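Local coordinates for SIS domain protein (Listeria monocytogenes str. 4b F2365, PDB 3FXA), which probably binds phosphorylated sugars and may interconvert them, as a putative sugar-phosphate isomerase of the SIS domain family built of four identical chains, at residues A[107-112]-A[130-135]; A[49-54]-A[96-101]; A[36-41]-A[172-177]; A[68-73]-A[178-183]; A[88-93]-A[118-123]. All blocks are in the same frame, centred on the assembly; numbering follows the deposited sequence. Where two conformers were deposited one is given.

Contact 1: residues A[107-112]-A[130-135]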
# COMPACT_ATOMS: atom_id res chain seq x y z
N GLU A 107 14.88 -1.39 -11.39
CA GLU A 107 13.58 -0.74 -11.13
C GLU A 107 13.72 0.73 -10.69
O GLU A 107 12.86 1.55 -10.98
CB GLU A 107 12.77 -1.47 -10.05
CG GLU A 107 12.30 -2.88 -10.39
CD GLU A 107 13.31 -3.98 -10.10
OE1 GLU A 107 14.53 -3.72 -10.02
OE2 GLU A 107 12.85 -5.14 -9.98
N LEU A 108 14.79 1.03 -9.95
CA LEU A 108 15.07 2.39 -9.48
C LEU A 108 15.85 3.18 -10.50
O LEU A 108 15.62 4.38 -10.64
CB LEU A 108 15.84 2.36 -8.15
CG LEU A 108 15.21 1.61 -6.95
CD1 LEU A 108 15.94 1.96 -5.65
CD2 LEU A 108 13.76 1.97 -6.78
N LEU A 109 16.77 2.53 -11.22
CA LEU A 109 17.57 3.22 -12.24
C LEU A 109 16.67 3.80 -13.33
O LEU A 109 16.94 4.88 -13.83
CB LEU A 109 18.63 2.32 -12.87
CG LEU A 109 19.71 1.69 -11.98
CD1 LEU A 109 20.78 1.02 -12.84
CD2 LEU A 109 20.36 2.71 -11.01
N ASN A 110 15.60 3.07 -13.65
CA ASN A 110 14.54 3.52 -14.59
C ASN A 110 13.80 4.82 -14.20
O ASN A 110 13.16 5.41 -15.06
CB ASN A 110 13.50 2.41 -14.82
CG ASN A 110 14.05 1.20 -15.59
OD1 ASN A 110 15.05 1.29 -16.30
ND2 ASN A 110 13.37 0.08 -15.46
N LEU A 111 13.91 5.23 -12.93
CA LEU A 111 13.32 6.45 -12.37
C LEU A 111 14.23 7.67 -12.48
O LEU A 111 13.75 8.80 -12.36
CB LEU A 111 12.99 6.24 -10.86
CG LEU A 111 12.26 4.94 -10.51
CD1 LEU A 111 11.98 4.80 -8.99
CD2 LEU A 111 11.00 4.74 -11.34
N ILE A 112 15.53 7.47 -12.74
CA ILE A 112 16.49 8.58 -12.74
C ILE A 112 16.29 9.53 -13.92
O ILE A 112 16.28 10.75 -13.71
CB ILE A 112 17.96 8.10 -12.61
CG1 ILE A 112 18.15 7.39 -11.25
CG2 ILE A 112 18.92 9.26 -12.69
CD1 ILE A 112 19.48 6.68 -11.07
N ASP A 130 30.48 3.42 -6.41
CA ASP A 130 30.66 3.28 -7.87
C ASP A 130 29.36 2.87 -8.59
O ASP A 130 29.38 2.59 -9.79
CB ASP A 130 31.79 2.28 -8.15
CG ASP A 130 33.10 2.66 -7.46
OD1 ASP A 130 33.47 3.86 -7.47
OD2 ASP A 130 33.77 1.78 -6.89
N SER A 131 28.26 2.81 -7.84
CA SER A 131 26.94 2.50 -8.41
C SER A 131 26.35 3.71 -9.15
O SER A 131 26.73 4.87 -8.91
CB SER A 131 25.97 2.07 -7.31
OG SER A 131 25.63 3.11 -6.37
N VAL A 132 25.37 3.43 -10.01
CA VAL A 132 24.66 4.47 -10.76
C VAL A 132 23.95 5.44 -9.82
O VAL A 132 24.06 6.66 -9.99
CB VAL A 132 23.67 3.83 -11.78
CG1 VAL A 132 22.72 4.90 -12.36
CG2 VAL A 132 24.44 3.13 -12.86
N ILE A 133 23.25 4.90 -8.82
CA ILE A 133 22.52 5.68 -7.83
C ILE A 133 23.48 6.63 -7.07
O ILE A 133 23.17 7.81 -6.92
CB ILE A 133 21.68 4.75 -6.87
CG1 ILE A 133 20.48 4.20 -7.65
CG2 ILE A 133 21.24 5.51 -5.63
CD1 ILE A 133 19.57 3.23 -6.92
N ALA A 134 24.64 6.13 -6.65
CA ALA A 134 25.65 6.97 -5.98
C ALA A 134 26.22 8.05 -6.91
O ALA A 134 26.39 9.19 -6.48
CB ALA A 134 26.80 6.11 -5.41
N LYS A 135 26.47 7.69 -8.17
CA LYS A 135 27.06 8.62 -9.15
C LYS A 135 26.09 9.67 -9.70
O LYS A 135 26.49 10.82 -9.95
CB LYS A 135 27.72 7.86 -10.30
CG LYS A 135 29.01 7.13 -9.94
CD LYS A 135 29.58 6.51 -11.22
CE LYS A 135 30.91 5.83 -11.02
NZ LYS A 135 31.50 5.44 -12.34
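In the three-layer alpha/beta sandwich of the SIS domain, the short helices that follow neighbouring strands of the parallel sheet pack against one another: here helix 106-109 and I112, the first residue of helix 112-118, pack on helix 132-136. Five aliphatic side chains (L108, L109, I112, V132 and I133) meet obliquely, and the join is entirely apolar. L109 is the central piece. Its CG lies anti to the carbonyl carbon (chi1 -60°) and beside the backbone N, so that the end of the chain reaches across, and CD2 is driven against V132 CG1 at 3.5 Å, closer than ordinary carbon-carbon contact. The same L109 CD2 also meets I133 CG1 at 3.7 Å, so one methyl group fills the notch between two successive residues of the second helix. V132 CG1, anti to its own backbone N (chi1 168°), is shared in turn: from its other neighbour I112 CD1 approaches to 3.9 Å. The type I turn from L109 to I112 brings these two residues round to the same partner. Deeper in, I133 extends its chain so that CD1 ends 4.0 Å from L108 CB, while the L108 side chain also rests on S100 and A51, tying the helices to the sheet beneath. Helix 132-136 is fixed at its start by S131, the N-cap, and V132 N is held by OD1 of N104, in the loop after strand 95-99. In the cap, S131 OG accepts from A134 N at 3.2 Å, with an N-H...O angle of 158°.

Contact 2: residues A[49-54]-A[96-101]; sequences VVAGCG and LILISK
V49 stands beside L96 and A51 beside L98 on one face of the SIS-domain sheet, with V50, I97 and I99 on the other, where the central strand 95-99 lies against its neighbour 48-51. L96, with CG anti to its backbone N, leans over so that CD1 touches V49 CG1 at 4.0 Å, the two chains crossing obliquely; the small A51 receives L98 CD2 on its CB at 3.6 Å. On the other face V50 CG1, anti to the backbone N (chi1 -162°), sits between I97 CB and I99 CD1, the latter 3.8 Å away. Helix 55-69 covers V50 and I99 there, while L111 lies over A51 on the opposite face. The strands, only 16° from parallel, are joined by three straight bonds that meet their carbonyls nearly along the C=O axis: I97 N to V49 O and A51 N to I97 O, then I99 N to A51 O at 3.0 Å. Beyond the G52-I99 pair a water bridges the next backbone groups, accepting from C53 N at 2.9 Å and donating to I99 O at 2.7 Å. From here the glycine-bearing chain turns to G54, the N-cap of helix 55-69, whose N is bound by D81 of the second subunit. As in related SIS domains, loops at these strand ends probably receive the sugar phosphate. The chemistry thus implies aliphatic faces joined by direct backbone bonds, giving way to a water-bridged pair at the strand ends, near where a ligand site would be expected.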
# COMPACT_ATOMS: atom_id res chain seq x y z
N VAL A 49 9.85 12.23 -2.03
CA VAL A 49 9.33 11.04 -2.73
C VAL A 49 10.38 9.95 -2.48
O VAL A 49 11.54 10.15 -2.81
CB VAL A 49 9.14 11.32 -4.23
CG1 VAL A 49 8.56 10.12 -4.92
CG2 VAL A 49 8.23 12.54 -4.43
N VAL A 50 10.01 8.82 -1.88
CA VAL A 50 10.99 7.76 -1.57
C VAL A 50 10.63 6.49 -2.34
O VAL A 50 9.48 6.08 -2.32
CB VAL A 50 11.10 7.46 -0.06
CG1 VAL A 50 12.43 6.69 0.28
CG2 VAL A 50 11.05 8.75 0.74
N ALA A 51 11.64 5.87 -2.98
CA ALA A 51 11.46 4.61 -3.73
C ALA A 51 12.43 3.52 -3.29
O ALA A 51 13.60 3.79 -3.03
CB ALA A 51 11.65 4.87 -5.22
N GLY A 52 11.95 2.29 -3.25
CA GLY A 52 12.76 1.13 -2.94
C GLY A 52 11.97 -0.12 -3.30
O GLY A 52 10.73 -0.05 -3.44
N CYS A 53 12.70 -1.22 -3.47
CA CYS A 53 12.17 -2.55 -3.77
C CYS A 53 12.40 -3.49 -2.57
O CYS A 53 13.47 -3.46 -1.96
CB CYS A 53 12.90 -3.15 -4.96
SG CYS A 53 12.64 -2.30 -6.49
N GLY A 54 11.42 -4.34 -2.31
CA GLY A 54 11.50 -5.32 -1.24
C GLY A 54 11.79 -4.68 0.11
O GLY A 54 11.08 -3.77 0.51
N LEU A 96 13.82 13.34 -4.37
CA LEU A 96 13.68 11.91 -4.63
C LEU A 96 14.78 11.19 -3.86
O LEU A 96 15.96 11.54 -3.99
CB LEU A 96 13.75 11.60 -6.13
CG LEU A 96 13.68 10.13 -6.57
CD1 LEU A 96 12.34 9.48 -6.20
CD2 LEU A 96 13.96 9.98 -8.07
N ILE A 97 14.38 10.22 -3.04
CA ILE A 97 15.29 9.39 -2.28
C ILE A 97 15.16 7.97 -2.82
O ILE A 97 14.08 7.36 -2.76
CB ILE A 97 15.02 9.41 -0.76
CG1 ILE A 97 15.02 10.86 -0.23
CG2 ILE A 97 16.05 8.51 -0.02
CD1 ILE A 97 14.89 10.99 1.32
N LEU A 98 16.26 7.46 -3.39
CA LEU A 98 16.30 6.09 -3.90
C LEU A 98 17.11 5.24 -2.92
O LEU A 98 18.25 5.57 -2.61
CB LEU A 98 16.92 6.05 -5.29
CG LEU A 98 16.16 6.85 -6.36
CD1 LEU A 98 16.87 6.69 -7.71
CD2 LEU A 98 14.68 6.45 -6.50
N ILE A 99 16.51 4.15 -2.43
CA ILE A 99 17.14 3.25 -1.44
C ILE A 99 17.44 1.92 -2.13
O ILE A 99 16.52 1.19 -2.54
CB ILE A 99 16.29 2.98 -0.19
CG1 ILE A 99 15.87 4.29 0.48
CG2 ILE A 99 17.07 2.07 0.82
CD1 ILE A 99 14.93 4.14 1.65
N SER A 100 18.72 1.66 -2.34
CA SER A 100 19.19 0.44 -2.98
C SER A 100 20.54 0.06 -2.42
O SER A 100 21.50 0.79 -2.66
CB SER A 100 19.28 0.66 -4.49
OG SER A 100 20.06 -0.36 -5.07
N LYS A 101 20.63 -1.08 -1.73
CA LYS A 101 21.90 -1.51 -1.11
C LYS A 101 23.03 -1.55 -2.12
O LYS A 101 24.01 -0.85 -1.94
CB LYS A 101 21.76 -2.87 -0.41
CG LYS A 101 22.98 -3.35 0.39
CD LYS A 101 22.60 -4.67 1.06
CE LYS A 101 23.71 -5.33 1.85
NZ LYS A 101 24.90 -5.64 1.05
O HOH W 1 15.53 -0.96 -3.90

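Contact 3: residues A[36-41]-A[172-177]; sequences KTVEKI and VCLMTY
Helix 157-177 makes its contact with helix 31-43 through one side of its last turns, the segments crossing at -53° with axes 10.1 Å apart. C173 comes first and contributes lightly, its SG lying 4.4 Å from V38 CG1. L174 follows and carries the centre. Its two methyls divide the work: CD2 slides past the V38 side chain in the opposite direction and settles 3.2 Å from V38 O, while CD1 meets I41 CG2 at 3.6 Å, the two chains crossing at about a right angle. M175 and T176 turn to the third subunit, packing on its F152 and P151. Y177 closes the run. With CG anti to the backbone N (chi1 -170°), its ring is thrown across toward the other helix, and V38 CG1 rests over the face, 4.2 Å from the ring centroid, in a CH-pi contact. The stem of E39 crosses the phenol end obliquely, CG 3.8 Å from Y177 OH. V38 CG1 is therefore wrapped by thiol, leucine methyl and aromatic face. Such an interface of the alpha/beta sandwich implies cohesion by shape and dispersion, with polar side-chain atoms confined to the margin at E39 and Y177, while the V38 carbonyl meets a leucine methyl.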
# COMPACT_ATOMS: atom_id res chain seq x y z
N LYS A 36 24.07 17.95 4.90
CA LYS A 36 23.43 18.42 3.66
C LYS A 36 22.00 17.90 3.56
O LYS A 36 21.08 18.65 3.20
CB LYS A 36 24.22 18.06 2.40
CG LYS A 36 25.45 18.90 2.10
CD LYS A 36 25.79 18.76 0.60
CE LYS A 36 27.05 19.52 0.19
NZ LYS A 36 27.21 19.52 -1.29
N THR A 37 21.80 16.64 3.96
CA THR A 37 20.46 16.04 3.93
C THR A 37 19.52 16.75 4.91
O THR A 37 18.37 17.03 4.56
CB THR A 37 20.54 14.51 4.17
OG1 THR A 37 21.38 13.94 3.15
CG2 THR A 37 19.18 13.84 4.17
N VAL A 38 19.97 17.03 6.14
CA VAL A 38 19.17 17.77 7.11
C VAL A 38 18.79 19.17 6.59
O VAL A 38 17.64 19.57 6.70
CB VAL A 38 19.89 17.92 8.48
CG1 VAL A 38 19.11 18.86 9.42
CG2 VAL A 38 20.15 16.51 9.09
N GLU A 39 19.78 19.89 6.06
CA GLU A 39 19.60 21.25 5.53
C GLU A 39 18.64 21.26 4.36
O GLU A 39 17.66 22.03 4.35
CB GLU A 39 20.95 21.85 5.10
CG GLU A 39 21.88 22.17 6.26
CD GLU A 39 23.28 22.65 5.82
OE1 GLU A 39 23.71 22.41 4.68
OE2 GLU A 39 23.96 23.25 6.66
N LYS A 40 18.91 20.38 3.41
CA LYS A 40 18.09 20.27 2.19
C LYS A 40 16.63 19.94 2.51
O LYS A 40 15.73 20.53 1.91
CB LYS A 40 18.66 19.22 1.24
CG LYS A 40 18.16 19.33 -0.21
CD LYS A 40 18.86 20.47 -0.95
CE LYS A 40 18.39 20.60 -2.39
NZ LYS A 40 18.92 21.84 -3.01
N ILE A 41 16.39 18.99 3.42
CA ILE A 41 15.02 18.58 3.80
C ILE A 41 14.31 19.69 4.58
O ILE A 41 13.14 19.95 4.35
CB ILE A 41 14.96 17.19 4.48
CG1 ILE A 41 15.40 16.12 3.49
CG2 ILE A 41 13.56 16.88 5.07
CD1 ILE A 41 15.55 14.71 4.14
N VAL A 172 14.92 13.05 13.68
CA VAL A 172 14.98 13.54 15.05
C VAL A 172 15.74 14.88 15.06
O VAL A 172 15.27 15.83 15.69
CB VAL A 172 15.64 12.53 16.00
CG1 VAL A 172 15.91 13.15 17.37
CG2 VAL A 172 14.77 11.28 16.17
N CYS A 173 16.86 14.94 14.33
CA CYS A 173 17.64 16.18 14.20
C CYS A 173 16.79 17.32 13.62
O CYS A 173 16.83 18.45 14.14
CB CYS A 173 18.90 15.98 13.40
SG CYS A 173 19.94 17.42 13.51
N LEU A 174 15.99 17.00 12.59
CA LEU A 174 15.04 17.99 12.00
C LEU A 174 14.03 18.60 12.98
O LEU A 174 13.70 19.79 12.86
CB LEU A 174 14.31 17.38 10.76
CG LEU A 174 15.21 17.27 9.52
CD1 LEU A 174 14.58 16.31 8.47
CD2 LEU A 174 15.49 18.66 8.90
N MSE A 175 13.58 17.85 13.98
CA MSE A 175 12.59 18.36 14.95
C MSE A 175 13.16 19.57 15.70
O MSE A 175 12.49 20.59 15.86
CB MSE A 175 12.16 17.27 15.92
CG MSE A 175 11.36 16.16 15.25
SE MSE A 175 11.08 14.60 16.38
CE MSE A 175 9.91 15.36 17.68
N THR A 176 14.42 19.43 16.10
CA THR A 176 15.14 20.53 16.77
C THR A 176 15.54 21.62 15.76
O THR A 176 15.33 22.82 16.03
CB THR A 176 16.37 20.00 17.56
OG1 THR A 176 15.91 19.13 18.61
CG2 THR A 176 17.15 21.17 18.18
N TYR A 177 16.08 21.22 14.60
CA TYR A 177 16.53 22.14 13.53
C TYR A 177 15.41 23.08 13.08
O TYR A 177 15.65 24.26 12.87
CB TYR A 177 17.04 21.36 12.30
CG TYR A 177 17.74 22.19 11.24
CD1 TYR A 177 17.00 22.90 10.28
CD2 TYR A 177 19.13 22.23 11.16
CE1 TYR A 177 17.65 23.66 9.30
CE2 TYR A 177 19.78 22.99 10.18
CZ TYR A 177 19.03 23.71 9.26
OH TYR A 177 19.70 24.45 8.32

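Contact 4: residues A[68-73]-A[178-183]; sequences NCIERP and MNYTKE
A tyrosine ring whose face is laid on a backbone CA is the striking feature here: Y180 presents one face to I70 CA, which stands over it toward the rim, 4.0 Å from the ring centroid and 20° off the normal, as a CH-pi contact. The ring reaches this place because its CG is anti to the backbone N (chi1 -178°), and its hydroxyl ends up close to the chain that leaves helix 55-69, with Y180 OH 2.6 Å from C69 O. E71 crosses at about a right angle and touches the edge of the ring, CG to Y180 CE1 at 3.8 Å. The backbone offered to the ring is a Schellman motif. E71, the C-prime residue, has positive phi (58°), and its N returns to N68 O at 3.0 Å. N179 ends helix 157-177 by the same device, so Y180 belongs to the linker between two helix ends, before T181 caps helix 182-188. Beyond the ring, the selenomethionine M178 bends at its last torsion and lays CE over one face of the R72 guanidinium, 3.5 Å from NH1, while SE lies 3.6 Å from R72 CD. R72 NH1 gives a weak bond to E71 O, and its NH2 is engaged by I41 O of helix 31-43. The E71 carboxylate looks elsewhere: OE2 makes a salt bridge to K118 of the fourth subunit and OE1 accepts from Q91 NE2 of that fourth subunit. On the third subunit, F152 packs on Y180 and L155 on I70.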
# COMPACT_ATOMS: atom_id res chain seq x y z
N ASN A 68 6.46 12.47 7.43
CA ASN A 68 5.10 13.01 7.64
C ASN A 68 4.82 13.38 9.08
O ASN A 68 4.27 14.44 9.35
CB ASN A 68 4.01 12.12 7.06
CG ASN A 68 3.98 12.15 5.56
OD1 ASN A 68 3.95 13.22 4.96
ND2 ASN A 68 3.94 10.98 4.93
N CYS A 69 5.27 12.54 10.01
CA CYS A 69 5.10 12.82 11.43
C CYS A 69 5.69 14.14 11.90
O CYS A 69 5.17 14.73 12.85
CB CYS A 69 5.65 11.68 12.28
SG CYS A 69 4.75 10.17 12.17
N ILE A 70 6.76 14.61 11.22
CA ILE A 70 7.42 15.86 11.57
C ILE A 70 7.11 16.99 10.57
O ILE A 70 7.91 17.92 10.38
CB ILE A 70 8.94 15.70 11.79
CG1 ILE A 70 9.70 15.34 10.51
CG2 ILE A 70 9.19 14.68 12.89
CD1 ILE A 70 11.13 15.93 10.49
N GLU A 71 5.93 16.92 9.94
CA GLU A 71 5.48 17.94 9.00
C GLU A 71 6.41 18.17 7.80
O GLU A 71 6.65 19.32 7.41
CB GLU A 71 5.12 19.24 9.75
CG GLU A 71 3.79 19.18 10.44
CD GLU A 71 2.60 19.31 9.46
OE1 GLU A 71 2.74 19.97 8.39
OE2 GLU A 71 1.53 18.77 9.79
N ARG A 72 7.01 17.07 7.32
CA ARG A 72 7.80 17.06 6.09
C ARG A 72 7.03 16.12 5.16
O ARG A 72 7.25 14.89 5.18
CB ARG A 72 9.25 16.60 6.31
CG ARG A 72 10.04 17.50 7.26
CD ARG A 72 9.70 18.94 6.97
NE ARG A 72 10.39 19.55 5.86
CZ ARG A 72 9.98 20.67 5.27
NH1 ARG A 72 8.87 21.28 5.68
NH2 ARG A 72 10.66 21.17 4.27
N PRO A 73 6.08 16.68 4.34
CA PRO A 73 5.29 15.82 3.44
C PRO A 73 6.16 14.85 2.66
O PRO A 73 7.21 15.25 2.13
CB PRO A 73 4.64 16.79 2.47
CG PRO A 73 4.85 18.12 2.99
CD PRO A 73 5.66 18.09 4.21
N MSE A 178 14.21 22.53 12.93
CA MSE A 178 13.04 23.29 12.44
C MSE A 178 12.12 23.83 13.53
O MSE A 178 11.07 24.42 13.20
CB MSE A 178 12.23 22.40 11.51
CG MSE A 178 13.03 21.80 10.36
SE MSE A 178 11.85 20.85 9.18
CE MSE A 178 11.02 22.36 8.25
N ASN A 179 12.47 23.63 14.81
CA ASN A 179 11.66 24.09 15.96
C ASN A 179 10.24 23.50 15.89
O ASN A 179 9.25 24.21 16.05
CB ASN A 179 11.66 25.64 16.04
CG ASN A 179 13.05 26.23 16.15
OD1 ASN A 179 13.44 27.07 15.34
ND2 ASN A 179 13.81 25.79 17.14
N TYR A 180 10.18 22.20 15.61
CA TYR A 180 8.92 21.46 15.52
C TYR A 180 8.28 21.43 16.90
O TYR A 180 9.00 21.27 17.90
CB TYR A 180 9.19 20.04 14.96
CG TYR A 180 7.95 19.19 14.77
CD1 TYR A 180 6.99 19.55 13.84
CD2 TYR A 180 7.78 18.00 15.47
CE1 TYR A 180 5.85 18.78 13.64
CE2 TYR A 180 6.63 17.20 15.28
CZ TYR A 180 5.67 17.61 14.35
OH TYR A 180 4.53 16.88 14.11
N THR A 181 6.96 21.64 16.98
CA THR A 181 6.24 21.74 18.27
C THR A 181 5.31 20.58 18.56
O THR A 181 4.88 19.86 17.64
CB THR A 181 5.37 23.02 18.36
OG1 THR A 181 4.25 22.94 17.46
CG2 THR A 181 6.19 24.25 18.05
N LYS A 182 4.99 20.43 19.84
CA LYS A 182 4.02 19.43 20.32
C LYS A 182 2.63 19.76 19.74
O LYS A 182 1.83 18.86 19.48
CB LYS A 182 3.92 19.42 21.85
CG LYS A 182 5.19 18.96 22.58
CD LYS A 182 5.06 19.12 24.10
CE LYS A 182 6.35 18.75 24.84
NZ LYS A 182 6.68 17.31 24.73
N GLU A 183 2.36 21.05 19.55
CA GLU A 183 1.08 21.52 19.00
C GLU A 183 0.90 21.02 17.55
O GLU A 183 -0.19 20.55 17.19
CB GLU A 183 0.93 23.05 19.12
CG GLU A 183 0.65 23.57 20.55
CD GLU A 183 1.83 23.48 21.56
OE1 GLU A 183 3.01 23.32 21.16
OE2 GLU A 183 1.55 23.57 22.78

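Contact 5: residues A[88-93]-A[118-123]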
# COMPACT_ATOMS: atom_id res chain seq x y z
N GLY A 88 4.52 10.91 -12.27
CA GLY A 88 3.86 12.23 -12.21
C GLY A 88 3.71 12.85 -10.81
O GLY A 88 3.50 14.05 -10.70
N VAL A 89 3.83 12.04 -9.75
CA VAL A 89 3.81 12.55 -8.36
C VAL A 89 5.07 13.41 -8.04
O VAL A 89 5.01 14.26 -7.16
CB VAL A 89 3.67 11.39 -7.31
CG1 VAL A 89 5.00 10.68 -7.09
CG2 VAL A 89 3.16 11.90 -5.96
N LEU A 90 6.17 13.15 -8.76
CA LEU A 90 7.46 13.81 -8.57
C LEU A 90 7.48 15.15 -9.29
O LEU A 90 7.21 15.21 -10.50
CB LEU A 90 8.59 12.93 -9.11
CG LEU A 90 10.02 13.46 -8.96
CD1 LEU A 90 10.33 13.54 -7.46
CD2 LEU A 90 10.99 12.58 -9.70
N GLN A 91 7.79 16.21 -8.56
CA GLN A 91 7.84 17.57 -9.13
C GLN A 91 9.22 18.23 -8.89
O GLN A 91 10.06 17.72 -8.12
CB GLN A 91 6.66 18.40 -8.59
CG GLN A 91 5.31 17.83 -8.97
CD GLN A 91 5.11 17.78 -10.48
OE1 GLN A 91 5.44 18.73 -11.19
NE2 GLN A 91 4.55 16.68 -10.98
N LYS A 92 9.46 19.35 -9.58
CA LYS A 92 10.76 20.06 -9.54
C LYS A 92 11.27 20.42 -8.13
O LYS A 92 12.45 20.24 -7.85
CB LYS A 92 10.72 21.31 -10.47
CG LYS A 92 12.03 22.13 -10.53
CD LYS A 92 11.91 23.18 -11.64
CE LYS A 92 13.15 24.05 -11.75
NZ LYS A 92 14.36 23.26 -12.15
N GLU A 93 10.36 20.80 -7.24
CA GLU A 93 10.65 21.25 -5.88
C GLU A 93 10.78 20.09 -4.90
O GLU A 93 10.97 20.32 -3.69
CB GLU A 93 9.56 22.22 -5.33
CG GLU A 93 8.93 23.23 -6.34
CD GLU A 93 7.83 22.63 -7.26
OE1 GLU A 93 6.99 21.83 -6.80
OE2 GLU A 93 7.83 22.97 -8.46
N LYS A 118 12.72 16.40 -14.68
CA LYS A 118 11.88 17.20 -13.79
C LYS A 118 12.68 18.21 -12.96
O LYS A 118 12.11 19.19 -12.52
CB LYS A 118 11.04 16.29 -12.89
CG LYS A 118 9.97 15.56 -13.67
CD LYS A 118 9.34 14.38 -12.96
CE LYS A 118 7.96 14.00 -13.53
NZ LYS A 118 6.87 14.98 -13.16
N GLY A 119 13.98 17.96 -12.77
CA GLY A 119 14.85 18.86 -12.00
C GLY A 119 14.81 18.68 -10.49
O GLY A 119 15.29 19.54 -9.75
N SER A 120 14.29 17.55 -10.01
CA SER A 120 14.22 17.27 -8.58
C SER A 120 15.61 17.01 -8.01
O SER A 120 16.57 16.76 -8.77
CB SER A 120 13.36 16.02 -8.29
OG SER A 120 12.07 16.06 -8.91
N THR A 121 15.69 17.04 -6.68
CA THR A 121 16.91 16.70 -5.96
C THR A 121 16.97 15.19 -5.74
O THR A 121 16.02 14.63 -5.23
CB THR A 121 17.00 17.42 -4.59
OG1 THR A 121 17.06 18.84 -4.78
CG2 THR A 121 18.28 16.98 -3.87
N LEU A 122 18.05 14.53 -6.15
CA LEU A 122 18.23 13.09 -5.96
C LEU A 122 19.17 12.78 -4.77
O LEU A 122 20.31 13.26 -4.75
CB LEU A 122 18.77 12.43 -7.23
CG LEU A 122 19.01 10.92 -7.20
CD1 LEU A 122 17.74 10.18 -6.71
CD2 LEU A 122 19.50 10.40 -8.53
N ILE A 123 18.69 12.00 -3.80
CA ILE A 123 19.50 11.51 -2.68
C ILE A 123 19.61 10.01 -2.95
O ILE A 123 18.59 9.35 -3.09
CB ILE A 123 18.87 11.77 -1.30
CG1 ILE A 123 18.75 13.27 -1.04
CG2 ILE A 123 19.72 11.13 -0.17
CD1 ILE A 123 18.23 13.67 0.31
O HOH W 2 7.13 17.77 -13.85
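K118 begins with CG anti to its carbonyl carbon (chi1 -69°), runs out extended through chi2 and chi3, then turns at chi4 (-73°), and this last bend sets NZ over the loop 88-93. There it donates to L90 O at 2.7 Å, nearly along the C=O axis. Q91 bends at chi2 (-61°), so that NE2 reaches back to G88 O at 2.8 Å and OE1 faces a water that donates to it and accepts from K118 NZ. The ammonium thus grips a carbonyl and a water, and its salt bridge to E71 of the fourth subunit, whose carboxylate also takes Q91 NE2, would favour the charged state. S120 adds a second tie: OG donates to Q91 O at 2.7 Å from above the carbonyl plane, while the L90 side chain packs on the hydroxyl, CG to OG 3.3 Å. Between them G119, with positive phi, lets the chain turn after helix 112-118 close beside K92, extended as far as CE, whose CB lies 3.3 Å from K118 O. In the SIS alpha/beta sandwich, the loop before strand 95-99 here meets the turn from helix 112-118 into strand 121-126. L90 and S120 both lean on C115 of helix 112-118, T121 and I123 pair with L96 of strand 95-99, and helix 31-43 covers strand 121-126 through K40 and T37.

The five contacts sample one alpha/beta sandwich from sheet to subunit interface. Contact 2 lies nearest its centre, and its strand 95-99 is neighboured in the sheet by strand 121-126 of contact 5, 14 Å away between centres. Contact 1, 10 Å from contact 2, packs helices over the A51 and L98 face. Contacts 3 and 4, 11 Å apart, lie beyond the other face and meet where helix 157-177 ends and leads into helix 182-188. In sequence, the span of contact 3 encloses contacts 1, 2 and 5, while contact 4 alternates with contacts 2 and 3. Contacts 4 and 5, 22 Å apart within a chain, meet across subunits through E71 and K118, joining fold to tetramer.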